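Local coordinates for pectate lyase II (Xanthomonas campestris pv. campestris, PDB 2QX3), which probably cleaves pectate by beta-elimination, as other parallel beta-helix enzymes of the polysaccharide lyase 1 family do, at residues D31-S36 and K71-I76; T65-N70 and G87-G92; G78-A83 and I99-I104; Y182-T187 and L210-L215. All coordinates share one frame; numbering follows the deposited sequence. Where two conformers were deposited one is given.

Interaction 1: residues D31-S36 and K71-I76; sequences DSYSGS and KSDVTI
Tyr-33, Gly-35, Lys-71 and Ser-72 carry this contact between the end of helix 23-32 and the turn that leads into strand 74-78. Three hydrogen bonds tie the two parts. The phenol of Tyr-33 donates to Ser-72 O, with OH 2.6 Å from that oxygen and lying in the plane of the carbonyl; the acceptor also lies close to the plane of the ring, off its edge. Beside it the donor changes sides: Ser-72 N donates to Gly-35 O at 2.7 Å in a nearly straight bond (163°). The third bond comes from the ammonium of Lys-71, whose NZ sits 2.8 Å from Tyr-33 O. A fully extended chain beyond CG brings it there, and Ile-30 O accepts from the same NZ. Lys-71 therefore ties down carbonyls where the helix runs out, Tyr-33 being the first residue to leave helical angles.

The apolar contacts fill in between these bonds. Setting CG opposite the backbone N (chi1 177°) directs the Tyr-33 ring at the turn, where CE2 touches Val-74 CG2 at 3.6 Å and CD2 meets Lys-71 CD at 4.0 Å. Lower on the lysine, CG rests on Gly-35 CA at 3.6 Å.

The Asp-73 carboxylate adds two hydrogen bonds: OD2 takes Gly-37 N, just past the helix exit loop, and OD1 takes the side chain of Asn-96, just ahead of strand 97-105. The arrangement is characteristic of a parallel beta-helix whose N-terminal end is covered by an alpha-helix, here 23-32, stitched by its exit loop to the first coils.

Interaction 2: residues T65-N70 and G87-G92; sequences TVQIKN and GIRVVG
Val-66 and Ile-68 of strand 65-69 interlock with Gly-87, Arg-89 and Val-91 of strand 87-91 through an unbroken parallel ladder. Val-66 N reaches Gly-87 O at 2.8 Å, Arg-89 N returns to Val-66 O, Ile-68 N to Arg-89 O and Val-91 N to Ile-68 O, and Asn-70 N closes the run on Val-91 O at 3.0 Å.

Side chains at matched positions line up on the same face of the sheet. Val-66, Ile-68, Ile-88 and Val-90 point inward, Ile-68 CD1 standing 4.2 Å from Val-90 CG2. On the outer face Thr-65 CG2 lies against the aliphatic part of Arg-89, 3.7 Å from its CG. A bend at chi3 (78°) then swings the guanidinium alongside Gln-67, with the two planes 63° apart. Gln-67 NE2 and Arg-89 NH2 are 3.2 Å from each other, but both are donors and make no bond.

Further out, Glu-119 on the next strand forms a salt bridge with Arg-89 NH1, while Ile-30 of the end-covering helix 23-32 packs on Val-66 and Ile-68. Cohesion thus rests on backbone bonds and the aliphatic interior; on the outer face the ion pair of Arg-89 with Glu-119 points on to the next strand rather than across this pair.

Interaction 3: residues G78-A83 and I99-I104; sequences GANGSA and IQNMTI
Gly-78 and Met-102 lie side by side, their CA atoms 4.7 Å apart, where two successive coils turn a corner. The last backbone bond of the strand pairing runs from Gly-78 N to Gln-100 O at 2.9 Å. Both chains then bend. Asn-101 takes positive phi (58°) and breaks strand 97-105, while Ala-79 to Ser-82 form a type II beta turn with Gly-81 at its positive-phi position. Gly-78 CA approaches Asn-101 O in a CA-H...O contact, so the two backbones meet closely here.

Of the side chains, Asn-101 does the direct bridging. Its ND2 donates to Gly-78 O at 3.0 Å, with the oxygen in the amide plane but the nitrogen above the carbonyl plane rather than on a lone pair. Its OD1 accepts from Gly-325 N in the C-terminal tail. Met-102, its chain folded back at chi2 and chi3, lays SD beside Gly-78, 3.7 Å from the backbone N. Ser-82 OG donates to Ala-79 O at 2.8 Å, on a lone pair in the carbonyl plane, and so braces the turn.

Where the chains part, water takes over. Water 1 donates to Ser-82 O, 2.7 Å away, and to Asn-101 O, and accepts a hydrogen bond from Thr-103 OG1. Water 2 accepts from Thr-103 N and donates to Ser-82 OG.

Beyond, Asn-134 of strand 129-137 bonds Ile-99 O and Met-102 N across the bend, consistent with the asparagine ladder known from pectate lyases. Tyr-43 of strand 39-43 packs against Ser-82 and Met-102 on the preceding coil.

Interaction 4: residues Y182-T187 and L210-L215; sequences YSDSDT and LQRRGL
Arg-212, reaching over to loop 182-187, closes the Arg-x-Pro-x-x-Arg signature of this lyase family, a motif that borders the substrate cleft in relatives. A phosphate ion, probably from the crystallisation liquor, sits about 4 Å from its side chain and may mark an anion-receptive pocket.

Asp-184 meets this arginine at the guanidinium edge: NE donates to OD1 at 3.0 Å in a salt bridge. OD1 lies in the guanidinium plane, while NE meets it on the anti side, 34° out of the carboxylate plane; the two planes stand 68° apart. Ser-183 CA covers one guanidinium face, 3.5 Å above the plane, so the group is held flat on the loop. Gly-181 O binds NH1, and Ser-258 and Ser-259 bind the Asp-184 carboxylate, fixing its rotation.

Arg-213 grips the backbone instead. An extended chain from CG to NE delivers NH2 to Asp-184 O at 2.7 Å, nearly straight on to the carbonyl, while Thr-187 CG2 lies over one guanidinium face, 3.7 Å from NH2. Water 3 accepts from NE at 2.8 Å and donates to Ser-183 O and Asp-186 O, linking Arg-213 to the type I turn 183-186.

The loop follows strand 176-180, which pairs with strand 210-212; strand 231-234 lies on the far side and brings Arg-234 NH2 close to Arg-212 NH2. Asp-186, bonded to Lys-159 N, ties the loop back towards strand 155-158.

Interactions 1, 2 and 3 belong to neighbouring coils near the N-terminal end, whereas interaction 4 lies further along the solenoid and touches none of them. Interaction 3 is buried, interaction 2 partly so, and interactions 1 and 4 are at the surface. Ile-76 joins the first three: its CD1 packs on Ile-68 CD1 (3.5 Å) of interaction 2, and its O probably accepts from Gln-100 N (2.8 Å) of interaction 3. The chemistry follows position. Sheet pairing dominates 65-70 with 87-92, a corner with two bridging waters is found in 78-83 with 99-104, a lysine and a tyrosine tie the exit of the capping helix to the first coils, and arginines hold the distant loop.

Interaction 1: residues D31-S36 and K71-I76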
# COMPACT_ATOMS: atom_id res chain seq x y z
N ASP A 31 11.06 10.40 -18.35
CA ASP A 31 10.89 10.41 -19.81
C ASP A 31 12.21 10.38 -20.60
O ASP A 31 12.28 9.76 -21.65
CB ASP A 31 10.05 11.61 -20.26
CG ASP A 31 8.64 11.62 -19.65
OD1 ASP A 31 8.11 10.60 -19.21
OD2 ASP A 31 8.03 12.79 -19.65
N SER A 32 13.25 11.03 -20.07
CA SER A 32 14.58 11.06 -20.71
C SER A 32 15.35 9.77 -20.50
O SER A 32 16.22 9.41 -21.28
CB SER A 32 15.41 12.22 -20.16
OG SER A 32 14.80 13.46 -20.48
N TYR A 33 15.03 9.08 -19.40
CA TYR A 33 15.69 7.84 -19.02
C TYR A 33 15.52 6.77 -20.10
O TYR A 33 14.46 6.66 -20.70
CB TYR A 33 15.10 7.38 -17.68
CG TYR A 33 15.58 6.07 -17.13
CD1 TYR A 33 16.96 5.79 -17.01
CD2 TYR A 33 14.67 5.12 -16.66
CE1 TYR A 33 17.40 4.58 -16.47
CE2 TYR A 33 15.11 3.91 -16.12
CZ TYR A 33 16.47 3.65 -16.03
OH TYR A 33 16.90 2.46 -15.51
N SER A 34 16.59 6.02 -20.38
CA SER A 34 16.59 5.00 -21.43
C SER A 34 15.66 3.83 -21.13
O SER A 34 15.14 3.18 -22.05
CB SER A 34 18.01 4.48 -21.70
OG SER A 34 18.54 3.81 -20.58
N GLY A 35 15.43 3.56 -19.84
CA GLY A 35 14.48 2.54 -19.42
C GLY A 35 15.07 1.38 -18.63
O GLY A 35 14.32 0.57 -18.08
N SER A 36 16.40 1.29 -18.58
CA SER A 36 17.08 0.27 -17.78
C SER A 36 18.51 0.69 -17.45
O SER A 36 19.04 1.64 -18.04
CB SER A 36 17.05 -1.11 -18.46
OG SER A 36 17.89 -1.16 -19.61
N LYS A 71 9.42 1.13 -17.80
CA LYS A 71 10.82 1.42 -17.49
C LYS A 71 11.23 0.77 -16.17
O LYS A 71 10.40 0.61 -15.27
CB LYS A 71 11.10 2.92 -17.51
CG LYS A 71 11.06 3.51 -18.93
CD LYS A 71 11.49 4.95 -19.00
CE LYS A 71 11.36 5.45 -20.44
NZ LYS A 71 11.66 6.89 -20.59
N SER A 72 12.49 0.36 -16.08
CA SER A 72 12.97 -0.46 -14.97
C SER A 72 14.19 0.14 -14.28
O SER A 72 14.83 1.05 -14.81
CB SER A 72 13.29 -1.87 -15.46
OG SER A 72 12.11 -2.56 -15.83
N ASP A 73 14.51 -0.38 -13.10
CA ASP A 73 15.73 0.00 -12.40
C ASP A 73 15.66 1.44 -11.91
O ASP A 73 16.55 2.25 -12.19
CB ASP A 73 16.95 -0.19 -13.30
CG ASP A 73 17.08 -1.60 -13.82
OD1 ASP A 73 16.75 -2.55 -13.07
OD2 ASP A 73 17.50 -1.78 -14.99
N VAL A 74 14.59 1.77 -11.19
CA VAL A 74 14.33 3.14 -10.77
C VAL A 74 14.11 3.23 -9.27
O VAL A 74 13.31 2.48 -8.70
CB VAL A 74 13.10 3.72 -11.49
CG1 VAL A 74 12.86 5.16 -11.04
CG2 VAL A 74 13.29 3.66 -13.00
N THR A 75 14.83 4.14 -8.62
CA THR A 75 14.48 4.58 -7.28
C THR A 75 13.88 5.98 -7.29
O THR A 75 14.46 6.91 -7.86
CB THR A 75 15.71 4.57 -6.34
OG1 THR A 75 16.29 3.26 -6.33
CG2 THR A 75 15.31 4.95 -4.93
N ILE A 76 12.72 6.13 -6.66
CA ILE A 76 12.21 7.44 -6.31
C ILE A 76 12.32 7.58 -4.80
O ILE A 76 11.69 6.82 -4.05
CB ILE A 76 10.74 7.63 -6.74
CG1 ILE A 76 10.62 7.57 -8.26
CG2 ILE A 76 10.19 8.96 -6.21
CD1 ILE A 76 9.20 7.48 -8.78

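Interaction 2: residues T65-N70 and G87-G92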
# COMPACT_ATOMS: atom_id res chain seq x y z
N THR A 65 0.00 13.16 -11.28
CA THR A 65 0.57 11.83 -11.12
C THR A 65 1.82 11.66 -11.99
O THR A 65 1.81 11.96 -13.19
CB THR A 65 -0.47 10.73 -11.47
OG1 THR A 65 -1.69 10.98 -10.75
CG2 THR A 65 0.06 9.32 -11.13
N VAL A 66 2.88 11.18 -11.35
CA VAL A 66 4.09 10.81 -12.05
C VAL A 66 3.96 9.35 -12.50
O VAL A 66 3.41 8.51 -11.78
CB VAL A 66 5.34 11.01 -11.16
CG1 VAL A 66 6.61 10.51 -11.84
CG2 VAL A 66 5.50 12.47 -10.79
N GLN A 67 4.47 9.07 -13.69
CA GLN A 67 4.35 7.75 -14.31
C GLN A 67 5.69 7.12 -14.60
O GLN A 67 6.51 7.72 -15.31
CB GLN A 67 3.65 7.91 -15.65
CG GLN A 67 2.38 7.17 -15.77
CD GLN A 67 1.80 7.29 -17.16
OE1 GLN A 67 2.50 7.66 -18.12
NE2 GLN A 67 0.52 6.96 -17.29
N ILE A 68 5.91 5.92 -14.08
CA ILE A 68 6.98 5.06 -14.58
C ILE A 68 6.29 3.99 -15.40
O ILE A 68 5.64 3.08 -14.85
CB ILE A 68 7.82 4.43 -13.45
CG1 ILE A 68 8.55 5.50 -12.64
CG2 ILE A 68 8.82 3.42 -14.02
CD1 ILE A 68 9.06 5.02 -11.29
N LYS A 69 6.40 4.11 -16.72
CA LYS A 69 5.68 3.24 -17.63
C LYS A 69 6.66 2.51 -18.53
O LYS A 69 7.43 3.14 -19.25
CB LYS A 69 4.70 4.06 -18.47
CG LYS A 69 3.86 3.25 -19.44
CD LYS A 69 2.64 4.06 -19.86
CE LYS A 69 1.76 3.26 -20.78
NZ LYS A 69 0.76 4.11 -21.47
N ASN A 70 6.63 1.18 -18.46
CA ASN A 70 7.59 0.33 -19.18
C ASN A 70 9.04 0.75 -19.02
O ASN A 70 9.81 0.76 -19.98
CB ASN A 70 7.21 0.22 -20.67
CG ASN A 70 6.05 -0.73 -20.90
OD1 ASN A 70 4.99 -0.61 -20.28
ND2 ASN A 70 6.24 -1.69 -21.81
N GLY A 87 1.02 11.98 -6.96
CA GLY A 87 1.11 10.54 -6.76
C GLY A 87 2.03 9.91 -7.79
O GLY A 87 2.57 10.60 -8.65
N ILE A 88 2.20 8.60 -7.68
CA ILE A 88 3.15 7.85 -8.49
C ILE A 88 2.46 6.58 -8.99
O ILE A 88 1.84 5.85 -8.20
CB ILE A 88 4.42 7.47 -7.67
CG1 ILE A 88 5.16 8.72 -7.16
CG2 ILE A 88 5.36 6.58 -8.47
CD1 ILE A 88 6.06 8.45 -5.97
N ARG A 89 2.55 6.33 -10.30
CA ARG A 89 2.09 5.07 -10.90
C ARG A 89 3.28 4.34 -11.50
O ARG A 89 4.14 4.97 -12.12
CB ARG A 89 1.09 5.32 -12.03
CG ARG A 89 -0.33 5.66 -11.64
CD ARG A 89 -1.15 6.03 -12.90
NE ARG A 89 -1.58 4.87 -13.69
CZ ARG A 89 -2.00 4.93 -14.95
NH1 ARG A 89 -2.39 3.82 -15.57
NH2 ARG A 89 -2.03 6.08 -15.62
N VAL A 90 3.33 3.03 -11.28
CA VAL A 90 4.22 2.16 -12.03
C VAL A 90 3.43 1.17 -12.87
O VAL A 90 2.69 0.34 -12.34
CB VAL A 90 5.17 1.38 -11.09
CG1 VAL A 90 6.07 0.46 -11.90
CG2 VAL A 90 5.99 2.34 -10.25
N VAL A 91 3.59 1.27 -14.19
CA VAL A 91 2.66 0.59 -15.08
C VAL A 91 3.34 -0.24 -16.19
O VAL A 91 4.38 0.14 -16.77
CB VAL A 91 1.54 1.57 -15.59
CG1 VAL A 91 2.11 2.66 -16.47
CG2 VAL A 91 0.40 0.83 -16.29
N GLY A 92 2.75 -1.41 -16.42
CA GLY A 92 3.14 -2.33 -17.49
C GLY A 92 4.45 -3.08 -17.28
O GLY A 92 4.72 -3.59 -16.19

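Interaction 3: residues G78-A83 and I99-I104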
# COMPACT_ATOMS: atom_id res chain seq x y z
N GLY A 78 12.26 10.49 -1.50
CA GLY A 78 12.05 11.82 -0.98
C GLY A 78 13.24 12.20 -0.12
O GLY A 78 13.71 11.40 0.69
N ALA A 79 13.74 13.42 -0.30
CA ALA A 79 14.66 14.00 0.66
C ALA A 79 13.94 14.17 2.01
O ALA A 79 12.70 14.19 2.06
CB ALA A 79 15.19 15.33 0.15
N ASN A 80 14.69 14.24 3.11
CA ASN A 80 14.08 14.48 4.40
C ASN A 80 13.40 15.84 4.41
O ASN A 80 13.96 16.82 3.92
CB ASN A 80 15.11 14.38 5.53
CG ASN A 80 15.62 12.97 5.72
OD1 ASN A 80 16.83 12.75 5.78
ND2 ASN A 80 14.71 12.01 5.83
N GLY A 81 12.18 15.88 4.95
CA GLY A 81 11.38 17.09 4.94
C GLY A 81 10.66 17.36 3.62
O GLY A 81 9.92 18.33 3.51
N SER A 82 10.89 16.52 2.61
CA SER A 82 10.21 16.70 1.32
C SER A 82 8.75 16.31 1.44
O SER A 82 8.40 15.42 2.22
CB SER A 82 10.89 15.89 0.19
OG SER A 82 10.60 14.51 0.31
N ALA A 83 7.89 16.99 0.68
CA ALA A 83 6.46 16.67 0.65
C ALA A 83 5.90 16.85 -0.76
O ALA A 83 6.24 17.81 -1.45
CB ALA A 83 5.69 17.52 1.65
N ILE A 99 10.23 2.96 -4.19
CA ILE A 99 9.59 4.22 -3.84
C ILE A 99 9.71 4.39 -2.34
O ILE A 99 9.14 3.60 -1.58
CB ILE A 99 8.10 4.25 -4.24
CG1 ILE A 99 7.93 3.95 -5.74
CG2 ILE A 99 7.48 5.59 -3.82
CD1 ILE A 99 6.50 3.64 -6.17
N GLN A 100 10.43 5.44 -1.92
CA GLN A 100 10.89 5.52 -0.54
C GLN A 100 10.91 6.94 -0.00
O GLN A 100 11.22 7.88 -0.73
CB GLN A 100 12.30 4.94 -0.46
CG GLN A 100 12.76 4.52 0.91
CD GLN A 100 14.06 3.75 0.83
OE1 GLN A 100 14.99 4.17 0.15
NE2 GLN A 100 14.12 2.60 1.51
N ASN A 101 10.57 7.08 1.28
CA ASN A 101 10.66 8.36 2.01
C ASN A 101 9.84 9.50 1.39
O ASN A 101 10.19 10.69 1.54
CB ASN A 101 12.13 8.76 2.25
CG ASN A 101 12.32 9.55 3.55
OD1 ASN A 101 11.81 9.16 4.60
ND2 ASN A 101 13.03 10.67 3.47
N MET A 102 8.74 9.15 0.72
CA MET A 102 7.85 10.15 0.14
C MET A 102 6.71 10.46 1.10
O MET A 102 6.13 9.56 1.72
CB MET A 102 7.28 9.68 -1.21
CG MET A 102 8.30 9.63 -2.37
SD MET A 102 8.89 11.26 -2.88
CE MET A 102 7.49 11.92 -3.79
N THR A 103 6.39 11.75 1.24
CA THR A 103 5.20 12.17 1.98
C THR A 103 4.22 12.67 0.95
O THR A 103 4.49 13.67 0.25
CB THR A 103 5.50 13.27 3.02
OG1 THR A 103 6.42 12.77 4.00
CG2 THR A 103 4.20 13.72 3.71
N ILE A 104 3.09 11.97 0.84
CA ILE A 104 2.12 12.17 -0.23
C ILE A 104 0.74 12.39 0.39
O ILE A 104 0.16 11.47 0.97
CB ILE A 104 2.08 10.95 -1.19
CG1 ILE A 104 3.47 10.69 -1.81
CG2 ILE A 104 1.01 11.11 -2.27
CD1 ILE A 104 3.61 9.32 -2.46
O HOH W 1 9.12 12.94 2.95
O HOH W 2 8.07 13.47 -0.53

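Interaction 4: residues Y182-T187 and L210-L215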
# COMPACT_ATOMS: atom_id res chain seq x y z
N TYR A 182 -8.21 -5.47 -8.61
CA TYR A 182 -9.16 -4.36 -8.79
C TYR A 182 -10.63 -4.76 -8.84
O TYR A 182 -11.51 -3.94 -8.53
CB TYR A 182 -8.78 -3.50 -10.01
CG TYR A 182 -9.31 -3.98 -11.34
CD1 TYR A 182 -8.62 -4.95 -12.07
CD2 TYR A 182 -10.48 -3.44 -11.88
CE1 TYR A 182 -9.10 -5.40 -13.31
CE2 TYR A 182 -10.98 -3.89 -13.12
CZ TYR A 182 -10.28 -4.87 -13.82
OH TYR A 182 -10.75 -5.31 -15.05
N SER A 183 -10.90 -6.01 -9.22
CA SER A 183 -12.27 -6.54 -9.26
C SER A 183 -12.22 -8.06 -9.21
O SER A 183 -11.14 -8.66 -9.37
CB SER A 183 -12.96 -6.11 -10.56
OG SER A 183 -12.51 -6.91 -11.64
N ASP A 184 -13.37 -8.69 -9.01
CA ASP A 184 -13.42 -10.15 -8.93
C ASP A 184 -12.99 -10.80 -10.25
O ASP A 184 -12.56 -11.95 -10.25
CB ASP A 184 -14.82 -10.63 -8.51
CG ASP A 184 -15.14 -10.29 -7.07
OD1 ASP A 184 -14.23 -9.92 -6.30
OD2 ASP A 184 -16.33 -10.40 -6.70
N SER A 185 -13.10 -10.05 -11.34
CA SER A 185 -12.69 -10.53 -12.66
C SER A 185 -11.19 -10.29 -12.98
O SER A 185 -10.73 -10.63 -14.07
CB SER A 185 -13.57 -9.91 -13.75
OG SER A 185 -13.18 -8.58 -14.04
N ASP A 186 -10.45 -9.74 -12.01
CA ASP A 186 -9.00 -9.50 -12.17
C ASP A 186 -8.24 -10.82 -11.97
O ASP A 186 -7.57 -11.02 -10.96
CB ASP A 186 -8.52 -8.42 -11.18
CG ASP A 186 -7.06 -8.00 -11.41
OD1 ASP A 186 -6.38 -8.60 -12.27
OD2 ASP A 186 -6.59 -7.07 -10.70
N THR A 187 -8.33 -11.70 -12.96
CA THR A 187 -7.77 -13.05 -12.86
C THR A 187 -6.24 -13.09 -12.89
O THR A 187 -5.65 -14.04 -12.37
CB THR A 187 -8.34 -14.00 -13.96
OG1 THR A 187 -8.17 -13.39 -15.24
CG2 THR A 187 -9.81 -14.27 -13.72
N LEU A 210 -7.30 -4.81 0.98
CA LEU A 210 -8.31 -5.58 0.26
C LEU A 210 -7.52 -6.49 -0.67
O LEU A 210 -6.90 -6.00 -1.63
CB LEU A 210 -9.24 -4.66 -0.53
CG LEU A 210 -10.54 -5.19 -1.15
CD1 LEU A 210 -11.36 -4.05 -1.76
CD2 LEU A 210 -10.31 -6.29 -2.19
N GLN A 211 -7.52 -7.79 -0.40
CA GLN A 211 -6.81 -8.75 -1.22
C GLN A 211 -7.74 -9.62 -2.07
O GLN A 211 -8.60 -10.33 -1.53
CB GLN A 211 -5.90 -9.65 -0.37
CG GLN A 211 -5.11 -10.66 -1.19
CD GLN A 211 -4.35 -11.66 -0.34
OE1 GLN A 211 -4.16 -11.47 0.86
NE2 GLN A 211 -3.93 -12.74 -0.97
N ARG A 212 -7.57 -9.56 -3.38
CA ARG A 212 -8.27 -10.48 -4.29
C ARG A 212 -7.26 -11.41 -4.96
O ARG A 212 -6.40 -10.96 -5.72
CB ARG A 212 -9.06 -9.72 -5.35
CG ARG A 212 -10.32 -9.01 -4.86
CD ARG A 212 -10.99 -8.38 -6.07
NE ARG A 212 -12.27 -7.71 -5.83
CZ ARG A 212 -12.40 -6.40 -5.67
NH1 ARG A 212 -11.34 -5.61 -5.68
NH2 ARG A 212 -13.61 -5.88 -5.49
N ARG A 213 -7.38 -12.71 -4.67
CA ARG A 213 -6.51 -13.75 -5.25
C ARG A 213 -5.07 -13.61 -4.75
O ARG A 213 -4.78 -12.78 -3.87
CB ARG A 213 -6.55 -13.75 -6.78
CG ARG A 213 -7.94 -13.86 -7.37
CD ARG A 213 -7.92 -13.86 -8.89
NE ARG A 213 -9.27 -13.64 -9.42
CZ ARG A 213 -10.08 -14.60 -9.85
NH1 ARG A 213 -9.68 -15.87 -9.86
NH2 ARG A 213 -11.29 -14.30 -10.30
N GLY A 214 -4.17 -14.43 -5.31
CA GLY A 214 -2.75 -14.42 -4.95
C GLY A 214 -2.44 -14.80 -3.52
O GLY A 214 -3.31 -15.24 -2.76
N LEU A 215 -1.17 -14.63 -3.14
CA LEU A 215 -0.73 -14.92 -1.79
C LEU A 215 -0.13 -13.68 -1.14
O LEU A 215 0.55 -12.88 -1.81
CB LEU A 215 0.29 -16.08 -1.78
CG LEU A 215 -0.13 -17.44 -2.39
CD1 LEU A 215 1.06 -18.40 -2.51
CD2 LEU A 215 -1.27 -18.09 -1.59
O HOH W 3 -9.32 -10.90 -8.77